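Local coordinates for protein single-stranded-DNA-specific exonuclease RecJ (PDB 2ZXR) that degrades single-stranded DNA in the 5' to 3' direction as a divalent-metal-dependent exonuclease of DNA repair, without detectable activity on single-stranded RNA, at residues P270-A275 with E282-L287; V428-L433 with E504-L509; H479-L484 with R488-K493. One frame throughout, in Å; residues are numbered along the deposited sequence.

Contact 1 of 3, residues P270-A275 with E282-L287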
loop_
_atom_site.group_PDB
_atom_site.type_symbol
_atom_site.label_atom_id
_atom_site.label_comp_id
_atom_site.label_asym_id
_atom_site.label_seq_id
_atom_site.Cartn_x
_atom_site.Cartn_y
_atom_site.Cartn_z
ATOM N N PRO A 270 8.980 8.623 -12.470
ATOM C CA PRO A 270 8.266 8.813 -13.740
ATOM C C PRO A 270 9.063 9.623 -14.758
ATOM O O PRO A 270 8.955 9.367 -15.963
ATOM C CB PRO A 270 6.974 9.514 -13.318
ATOM C CG PRO A 270 6.729 8.904 -11.960
ATOM C CD PRO A 270 8.114 8.962 -11.329
ATOM N N ARG A 271 9.848 10.601 -14.304
ATOM C CA ARG A 271 10.646 11.408 -15.248
ATOM C C ARG A 271 11.709 10.529 -15.921
ATOM O O ARG A 271 11.955 10.618 -17.127
ATOM C CB ARG A 271 11.369 12.544 -14.546
ATOM C CG ARG A 271 10.733 13.891 -14.682
ATOM C CD ARG A 271 9.628 14.078 -13.693
ATOM N NE ARG A 271 9.182 15.467 -13.650
ATOM C CZ ARG A 271 8.161 15.884 -12.913
ATOM N NH1 ARG A 271 7.504 15.027 -12.160
ATOM N NH2 ARG A 271 7.767 17.141 -12.966
ATOM N N ILE A 272 12.338 9.687 -15.115
ATOM C CA ILE A 272 13.349 8.787 -15.604
ATOM C C ILE A 272 12.703 7.753 -16.532
ATOM O O ILE A 272 13.234 7.458 -17.613
ATOM C CB ILE A 272 14.034 8.040 -14.412
ATOM C CG1 ILE A 272 14.832 9.036 -13.568
ATOM C CG2 ILE A 272 14.919 6.921 -14.939
ATOM C CD1 ILE A 272 15.444 8.443 -12.311
ATOM N N ASN A 273 11.548 7.206 -16.124
ATOM C CA ASN A 273 10.902 6.186 -16.948
ATOM C C ASN A 273 10.419 6.718 -18.280
ATOM O O ASN A 273 10.437 5.995 -19.267
ATOM C CB ASN A 273 9.714 5.516 -16.223
ATOM C CG ASN A 273 10.156 4.610 -15.080
ATOM O OD1 ASN A 273 11.245 4.030 -15.115
ATOM N ND2 ASN A 273 9.312 4.472 -14.078
ATOM N N ALA A 274 9.983 7.972 -18.306
ATOM C CA ALA A 274 9.482 8.576 -19.536
ATOM C C ALA A 274 10.560 8.629 -20.600
ATOM O O ALA A 274 10.269 8.460 -21.777
ATOM C CB ALA A 274 8.959 9.996 -19.266
ATOM N N ALA A 275 11.801 8.884 -20.182
ATOM C CA ALA A 275 12.921 8.976 -21.120
ATOM C C ALA A 275 13.075 7.644 -21.815
ATOM O O ALA A 275 13.217 7.560 -23.039
ATOM C CB ALA A 275 14.225 9.328 -20.379
ATOM N N GLU A 282 19.318 6.974 -22.856
ATOM C CA GLU A 282 20.676 7.508 -22.691
ATOM C C GLU A 282 20.610 8.807 -21.916
ATOM O O GLU A 282 21.457 9.085 -21.096
ATOM C CB GLU A 282 21.351 7.834 -24.041
ATOM C CG GLU A 282 20.849 7.052 -25.216
ATOM C CD GLU A 282 19.476 7.533 -25.724
ATOM O OE1 GLU A 282 18.633 6.650 -26.032
ATOM O OE2 GLU A 282 19.251 8.776 -25.830
ATOM N N LYS A 283 19.610 9.624 -22.212
ATOM C CA LYS A 283 19.449 10.903 -21.534
ATOM C C LYS A 283 19.350 10.712 -20.028
ATOM O O LYS A 283 20.006 11.430 -19.246
ATOM C CB LYS A 283 18.179 11.599 -22.017
ATOM C CG LYS A 283 18.379 12.755 -22.989
ATOM C CD LYS A 283 19.149 12.355 -24.194
ATOM C CE LYS A 283 19.222 13.520 -25.184
ATOM N NZ LYS A 283 17.866 14.015 -25.560
ATOM N N ALA A 284 18.505 9.768 -19.616
ATOM C CA ALA A 284 18.333 9.521 -18.180
ATOM C C ALA A 284 19.622 8.944 -17.602
ATOM O O ALA A 284 20.101 9.408 -16.563
ATOM C CB ALA A 284 17.151 8.561 -17.923
ATOM N N LEU A 285 20.187 7.943 -18.279
ATOM C CA LEU A 285 21.407 7.343 -17.779
ATOM C C LEU A 285 22.481 8.416 -17.615
ATOM O O LEU A 285 23.122 8.500 -16.569
ATOM C CB LEU A 285 21.913 6.231 -18.707
ATOM C CG LEU A 285 23.212 5.545 -18.244
ATOM C CD1 LEU A 285 23.034 4.943 -16.854
ATOM C CD2 LEU A 285 23.601 4.449 -19.236
ATOM N N ARG A 286 22.658 9.257 -18.629
ATOM C CA ARG A 286 23.683 10.300 -18.541
ATOM C C ARG A 286 23.423 11.243 -17.354
ATOM O O ARG A 286 24.356 11.689 -16.690
ATOM C CB ARG A 286 23.748 11.091 -19.870
ATOM C CG ARG A 286 24.802 12.199 -19.948
ATOM C CD ARG A 286 26.248 11.669 -19.733
ATOM N NE ARG A 286 27.184 12.788 -19.591
ATOM C CZ ARG A 286 28.425 12.720 -19.099
ATOM N NH1 ARG A 286 28.947 11.569 -18.684
ATOM N NH2 ARG A 286 29.135 13.835 -18.981
ATOM N N LEU A 287 22.157 11.530 -17.069
ATOM C CA LEU A 287 21.869 12.415 -15.969
ATOM C C LEU A 287 22.432 11.816 -14.678
ATOM O O LEU A 287 22.928 12.540 -13.824
ATOM C CB LEU A 287 20.350 12.638 -15.834
ATOM C CG LEU A 287 19.911 13.420 -14.573
ATOM C CD1 LEU A 287 20.327 14.900 -14.678
ATOM C CD2 LEU A 287 18.403 13.303 -14.388
#
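Ile272, Ala275 and Ala284 join two consecutive helices of the catalytic part of RecJ, helix 261-277 and helix 281-289, which are linked by a short turn and packed beside the metal site. The contact is small and wholly apolar. Ala284 is its centre. Its CB meets two methyl groups of the other helix. Ala275 CB lies 3.9 Å from Ala284 CB. Ala275 aims its CB at that of Ala284; the CB of Ala284 points toward the other helix, between its two partners. Ile272 comes in from the flank with its gamma branch, and CG2 lies 4.1 Å from Ala284 CB. CG2 is anti to the backbone N, while CG1 sits beside that N (chi1 -67°) and carries CD1 away from Ala284. With alanine on both sides the helices can approach closely. The CA atoms of Ile272 and Ala284 are 5.7 Å apart. No hydrogen bond crosses between the segments, and all three touching residues are buried.

The side chain of Ile272 is about 7 Å from that of Asp82, which binds the first manganese ion, and about 12 Å from the bound magnesium ion. The next residue, Asn273, accepts a hydrogen bond at OD1 from the backbone N of Ala83, so helix 261-277 is tied directly to the start of helix 83-98. Leu86 of helix 83-98 touches both Ile272 and Ala284, while Leu251 of helix 246-254 packs on Ile272 and Leu306 of helix 293-321 packs on Ala275.

Contact 2 of 3, residues V428-L433 with E504-L509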
loop_
_atom_site.group_PDB
_atom_site.type_symbol
_atom_site.label_atom_id
_atom_site.label_comp_id
_atom_site.label_asym_id
_atom_site.label_seq_id
_atom_site.Cartn_x
_atom_site.Cartn_y
_atom_site.Cartn_z
ATOM N N VAL A 428 -10.923 -2.525 0.791
ATOM C CA VAL A 428 -10.397 -1.336 1.458
ATOM C C VAL A 428 -10.179 -1.846 2.878
ATOM O O VAL A 428 -11.130 -2.251 3.547
ATOM C CB VAL A 428 -11.399 -0.170 1.503
ATOM C CG1 VAL A 428 -10.782 0.996 2.262
ATOM C CG2 VAL A 428 -11.768 0.271 0.089
ATOM N N ALA A 429 -8.929 -1.873 3.314
ATOM C CA ALA A 429 -8.578 -2.360 4.642
ATOM C C ALA A 429 -8.575 -1.204 5.651
ATOM O O ALA A 429 -7.851 -0.223 5.501
ATOM C CB ALA A 429 -7.202 -3.049 4.598
ATOM N N LEU A 430 -9.401 -1.325 6.679
ATOM C CA LEU A 430 -9.506 -0.282 7.690
ATOM C C LEU A 430 -8.778 -0.726 8.939
ATOM O O LEU A 430 -9.005 -1.831 9.434
ATOM C CB LEU A 430 -10.969 0.003 8.016
ATOM C CG LEU A 430 -11.837 0.860 7.094
ATOM C CD1 LEU A 430 -10.997 1.931 6.418
ATOM C CD2 LEU A 430 -12.496 -0.008 6.069
ATOM N N LEU A 431 -7.903 0.135 9.435
ATOM C CA LEU A 431 -7.109 -0.142 10.620
ATOM C C LEU A 431 -7.978 -0.118 11.867
ATOM O O LEU A 431 -7.935 -1.033 12.681
ATOM C CB LEU A 431 -6.006 0.913 10.787
ATOM C CG LEU A 431 -4.655 0.624 11.452
ATOM C CD1 LEU A 431 -4.331 1.789 12.396
ATOM C CD2 LEU A 431 -4.641 -0.681 12.168
ATOM N N ASP A 432 -8.792 0.916 11.998
ATOM C CA ASP A 432 -9.616 1.044 13.190
ATOM C C ASP A 432 -10.504 2.264 13.043
ATOM O O ASP A 432 -10.406 2.997 12.059
ATOM C CB ASP A 432 -8.685 1.238 14.389
ATOM C CG ASP A 432 -9.423 1.338 15.707
ATOM O OD1 ASP A 432 -8.839 1.921 16.653
ATOM O OD2 ASP A 432 -10.563 0.835 15.813
ATOM N N LEU A 433 -11.371 2.468 14.033
ATOM C CA LEU A 433 -12.270 3.620 14.097
ATOM C C LEU A 433 -11.345 4.791 14.438
ATOM O O LEU A 433 -10.455 4.636 15.253
ATOM C CB LEU A 433 -13.275 3.434 15.241
ATOM C CG LEU A 433 -14.700 2.878 15.077
ATOM C CD1 LEU A 433 -15.042 2.792 13.622
ATOM C CD2 LEU A 433 -14.849 1.523 15.773
ATOM N N GLU A 504 -20.092 6.720 5.710
ATOM C CA GLU A 504 -18.985 5.944 6.237
ATOM C C GLU A 504 -17.805 6.464 5.428
ATOM O O GLU A 504 -17.940 6.703 4.237
ATOM C CB GLU A 504 -19.178 4.455 5.962
ATOM C CG GLU A 504 -19.597 3.696 7.173
ATOM C CD GLU A 504 -19.808 2.246 6.896
ATOM O OE1 GLU A 504 -19.809 1.502 7.891
ATOM O OE2 GLU A 504 -19.977 1.849 5.709
ATOM N N VAL A 505 -16.662 6.646 6.072
ATOM C CA VAL A 505 -15.479 7.160 5.384
ATOM C C VAL A 505 -14.235 6.365 5.721
ATOM O O VAL A 505 -13.993 6.079 6.895
ATOM C CB VAL A 505 -15.162 8.608 5.797
ATOM C CG1 VAL A 505 -13.825 9.045 5.141
ATOM C CG2 VAL A 505 -16.298 9.542 5.394
ATOM N N ALA A 506 -13.450 6.028 4.693
ATOM C CA ALA A 506 -12.187 5.333 4.866
ATOM C C ALA A 506 -11.205 6.464 4.609
ATOM O O ALA A 506 -11.127 6.970 3.483
ATOM C CB ALA A 506 -12.017 4.267 3.835
ATOM N N GLY A 507 -10.455 6.891 5.624
ATOM C CA GLY A 507 -9.568 8.004 5.371
ATOM C C GLY A 507 -8.189 8.031 5.980
ATOM O O GLY A 507 -7.917 7.348 6.955
ATOM N N LEU A 508 -7.333 8.865 5.398
ATOM C CA LEU A 508 -5.956 9.038 5.853
ATOM C C LEU A 508 -5.888 10.174 6.868
ATOM O O LEU A 508 -6.388 11.276 6.603
ATOM C CB LEU A 508 -5.060 9.386 4.654
ATOM C CG LEU A 508 -5.011 8.324 3.555
ATOM C CD1 LEU A 508 -4.580 8.950 2.187
ATOM C CD2 LEU A 508 -4.025 7.223 4.007
ATOM N N LEU A 509 -5.269 9.914 8.012
ATOM C CA LEU A 509 -5.113 10.937 9.043
ATOM C C LEU A 509 -4.045 11.879 8.487
ATOM O O LEU A 509 -2.913 11.462 8.231
ATOM C CB LEU A 509 -4.592 10.337 10.352
ATOM C CG LEU A 509 -5.014 11.008 11.675
ATOM C CD1 LEU A 509 -3.896 10.857 12.651
ATOM C CD2 LEU A 509 -5.420 12.480 11.519
#
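Val428 and Leu430 both place a methyl group on the CB of Ala506. Leu430 CD1 is the nearer, 3.6 Å from Ala506 CB and 3.9 Å from Ala506 CA. Val428 CG1 lies 3.8 Å from Ala506 CB. The two methyls come from alternate residues of one strand, and the single alanine methyl meets both. They also lie close to each other, with Val428 CG1 4.3 Å from Leu430 CD1, so the three methyls form a compact triangle. Ala506 CB points toward residues 428-433 and aims nearly straight at Val428 CG1. Leu430 CD1 instead comes in beside the alanine, roughly at right angles to its CA-CB bond. That is why it lies almost as near to CA as to CB.

Val428 also points its CB across the contact, and its CG1 is anti to the backbone N (chi1 178°). Its other methyl, CG2, stays 5.5 Å from Ala506 CB. Leu430 makes its contact differently. Its CB bond does not aim at Ala506, and the delta branch closes the distance. CG lies beside the backbone N, and an unusual chi2 of -32° carries CD1 to the alanine.

Both strands belong to one mixed sheet, most of whose strands lie in the OB-domain range. They are not neighbours in it. The contact reaches past the intervening strand 462-466, so side chains alone make it and no hydrogen bond joins the segments. The CA atoms of Leu430 and Ala506 are 6.8 Å apart.

Leu463 of the intervening strand touches Leu430, and Leu461 just before it touches Val428. On its other side, strand 426-433 pairs with strand 5-9: Val428 is hydrogen-bonded, backbone to backbone, to Arg6 and Arg8, and Leu430 to Arg8 and Leu10. Trp7 of that N-terminal strand packs on Val428 and Leu430.

Contact 3 of 3, residues H479-L484 with R488-K493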
loop_
_atom_site.group_PDB
_atom_site.type_symbol
_atom_site.label_atom_id
_atom_site.label_comp_id
_atom_site.label_asym_id
_atom_site.label_seq_id
_atom_site.Cartn_x
_atom_site.Cartn_y
_atom_site.Cartn_z
ATOM N N HIS A 479 -15.076 17.948 -5.464
ATOM C CA HIS A 479 -14.350 18.425 -4.296
ATOM C C HIS A 479 -15.203 19.106 -3.238
ATOM O O HIS A 479 -15.933 20.037 -3.544
ATOM C CB HIS A 479 -13.241 19.368 -4.748
ATOM C CG HIS A 479 -12.034 19.333 -3.872
ATOM N ND1 HIS A 479 -10.970 20.189 -4.038
ATOM C CD2 HIS A 479 -11.713 18.531 -2.830
ATOM C CE1 HIS A 479 -10.044 19.918 -3.136
ATOM N NE2 HIS A 479 -10.471 18.915 -2.391
ATOM N N LEU A 480 -15.095 18.635 -1.993
ATOM C CA LEU A 480 -15.851 19.200 -0.871
ATOM C C LEU A 480 -15.222 18.905 0.497
ATOM O O LEU A 480 -14.188 18.226 0.603
ATOM C CB LEU A 480 -17.297 18.682 -0.879
ATOM C CG LEU A 480 -17.609 17.220 -0.525
ATOM C CD1 LEU A 480 -17.625 17.056 0.976
ATOM C CD2 LEU A 480 -18.974 16.819 -1.076
ATOM N N ALA A 481 -15.870 19.410 1.542
ATOM C CA ALA A 481 -15.397 19.221 2.899
ATOM C C ALA A 481 -16.565 19.221 3.870
ATOM O O ALA A 481 -17.539 19.949 3.683
ATOM C CB ALA A 481 -14.423 20.320 3.258
ATOM N N PHE A 482 -16.470 18.398 4.904
ATOM C CA PHE A 482 -17.522 18.311 5.912
ATOM C C PHE A 482 -16.941 17.773 7.211
ATOM O O PHE A 482 -15.739 17.497 7.289
ATOM C CB PHE A 482 -18.663 17.415 5.417
ATOM C CG PHE A 482 -18.252 16.009 5.135
ATOM C CD1 PHE A 482 -18.354 15.030 6.117
ATOM C CD2 PHE A 482 -17.729 15.664 3.891
ATOM C CE1 PHE A 482 -17.939 13.724 5.865
ATOM C CE2 PHE A 482 -17.310 14.366 3.628
ATOM C CZ PHE A 482 -17.416 13.394 4.618
ATOM N N ARG A 483 -17.783 17.625 8.229
ATOM C CA ARG A 483 -17.311 17.139 9.515
ATOM C C ARG A 483 -18.025 15.930 10.063
ATOM O O ARG A 483 -19.235 15.781 9.904
ATOM C CB ARG A 483 -17.390 18.252 10.565
ATOM C CG ARG A 483 -16.293 19.274 10.452
ATOM C CD ARG A 483 -16.007 19.892 11.807
ATOM N NE ARG A 483 -14.688 20.520 11.834
ATOM C CZ ARG A 483 -14.315 21.506 11.024
ATOM N NH1 ARG A 483 -15.167 21.986 10.118
ATOM N NH2 ARG A 483 -13.087 22.005 11.110
ATOM N N LEU A 484 -17.261 15.064 10.721
ATOM C CA LEU A 484 -17.818 13.878 11.351
ATOM C C LEU A 484 -17.268 13.849 12.767
ATOM O O LEU A 484 -16.055 13.675 12.966
ATOM C CB LEU A 484 -17.411 12.596 10.617
ATOM C CG LEU A 484 -18.027 12.291 9.252
ATOM C CD1 LEU A 484 -17.578 10.903 8.823
ATOM C CD2 LEU A 484 -19.545 12.351 9.320
ATOM N N ARG A 488 -12.576 17.280 10.636
ATOM C CA ARG A 488 -12.772 17.782 9.282
ATOM C C ARG A 488 -12.219 16.835 8.233
ATOM O O ARG A 488 -11.056 16.428 8.303
ATOM C CB ARG A 488 -12.131 19.166 9.085
ATOM C CG ARG A 488 -12.494 19.768 7.713
ATOM C CD ARG A 488 -12.244 21.273 7.611
ATOM N NE ARG A 488 -10.952 21.579 7.013
ATOM C CZ ARG A 488 -10.773 22.088 5.798
ATOM N NH1 ARG A 488 -11.815 22.371 5.024
ATOM N NH2 ARG A 488 -9.539 22.291 5.349
ATOM N N VAL A 489 -13.044 16.508 7.245
ATOM C CA VAL A 489 -12.639 15.602 6.182
ATOM C C VAL A 489 -12.804 16.224 4.797
ATOM O O VAL A 489 -13.760 16.950 4.550
ATOM C CB VAL A 489 -13.411 14.231 6.322
ATOM C CG1 VAL A 489 -14.676 14.428 7.084
ATOM C CG2 VAL A 489 -13.700 13.610 4.971
ATOM N N LEU A 490 -11.837 15.956 3.919
ATOM C CA LEU A 490 -11.805 16.456 2.549
ATOM C C LEU A 490 -12.046 15.281 1.637
ATOM O O LEU A 490 -11.498 14.196 1.854
ATOM C CB LEU A 490 -10.441 17.050 2.232
ATOM C CG LEU A 490 -10.011 18.172 3.166
ATOM C CD1 LEU A 490 -8.500 18.368 3.046
ATOM C CD2 LEU A 490 -10.783 19.448 2.821
ATOM N N ALA A 491 -12.842 15.497 0.597
ATOM C CA ALA A 491 -13.178 14.406 -0.304
ATOM C C ALA A 491 -13.613 14.814 -1.710
ATOM O O ALA A 491 -14.015 15.946 -1.957
ATOM C CB ALA A 491 -14.289 13.564 0.343
ATOM N N TRP A 492 -13.542 13.859 -2.620
ATOM C CA TRP A 492 -13.983 14.053 -3.991
ATOM C C TRP A 492 -15.221 13.175 -4.131
ATOM O O TRP A 492 -15.121 11.960 -4.328
ATOM C CB TRP A 492 -12.898 13.615 -4.971
ATOM C CG TRP A 492 -11.742 14.535 -4.929
ATOM C CD1 TRP A 492 -10.755 14.587 -3.983
ATOM C CD2 TRP A 492 -11.510 15.636 -5.813
ATOM N NE1 TRP A 492 -9.927 15.657 -4.221
ATOM C CE2 TRP A 492 -10.369 16.318 -5.339
ATOM C CE3 TRP A 492 -12.163 16.113 -6.963
ATOM C CZ2 TRP A 492 -9.864 17.458 -5.973
ATOM C CZ3 TRP A 492 -11.659 17.245 -7.596
ATOM C CH2 TRP A 492 -10.521 17.906 -7.098
ATOM N N LYS A 493 -16.391 13.794 -4.012
ATOM C CA LYS A 493 -17.638 13.057 -4.086
ATOM C C LYS A 493 -17.898 12.469 -5.456
ATOM O O LYS A 493 -18.044 13.192 -6.437
ATOM C CB LYS A 493 -18.812 13.950 -3.674
ATOM C CG LYS A 493 -20.150 13.221 -3.634
ATOM C CD LYS A 493 -20.125 12.075 -2.645
ATOM C CE LYS A 493 -21.466 11.367 -2.559
ATOM N NZ LYS A 493 -21.811 10.614 -3.803
#
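Phe482 has a chi1 of 61°, with CG between the backbone N and the carbonyl carbon, and this sets its ring across the side chain of Val489. The two residues face each other in a beta hairpin of the OB domain, strand 479-484 with strand 487-492. Val489 CG1 lies over the ring face, 3.9 Å from the centroid of Phe482, in a CH-pi contact. Its CG2 approaches the ring at CZ.

Phe482 and Val489 form a hydrogen-bonded antiparallel pair. The bond from Val489 N to Phe482 O is nearly straight, with an angle of 175° at the hydrogen. Leu480 and Ala491 make the second such pair and point to the same face of the sheet. There Phe482 also touches Leu527 and Val505, and Val489 and Ala491 touch Ala524.

His479, Ala481 and Arg483 point to the opposite face. Ala481 CB meets Leu490 CD2 at 3.8 Å. The Arg483 guanidinium rests on the aliphatic part of Arg488, CB and CD, with Arg483 NH2 3.6 Å from Arg488 CB. The charged atoms of the two arginines are not in contact. The NE of Arg488 is held elsewhere, in a salt bridge with Glu521. At the His479 end of the hairpin, the His479 ring and the six-membered ring of Trp492 form an offset stack, with centroids 4.1 Å apart and planes at 11°. His479 ND1 lies 3.5 Å from Trp492 CZ2.

Contact 1 comes first along the chain and closes before the other two open. It joins helices beside the metal site. Contacts 2 and 3 lie away from the annotated sites, in one mixed sheet, most of it in the OB-domain range. The centre of contact 1 is about 37 Å from that of contact 2 and about 38 Å from that of contact 3. Contacts 2 and 3 have centres about 14 Å apart and touch. Val505 CG2 packs on Leu484 CD1 at 3.9 Å. The hairpin of contact 3 is nested in the chain between residues 428-433 and 504-509. The catalytic metal site and the OB domain lie in different parts of the monomer.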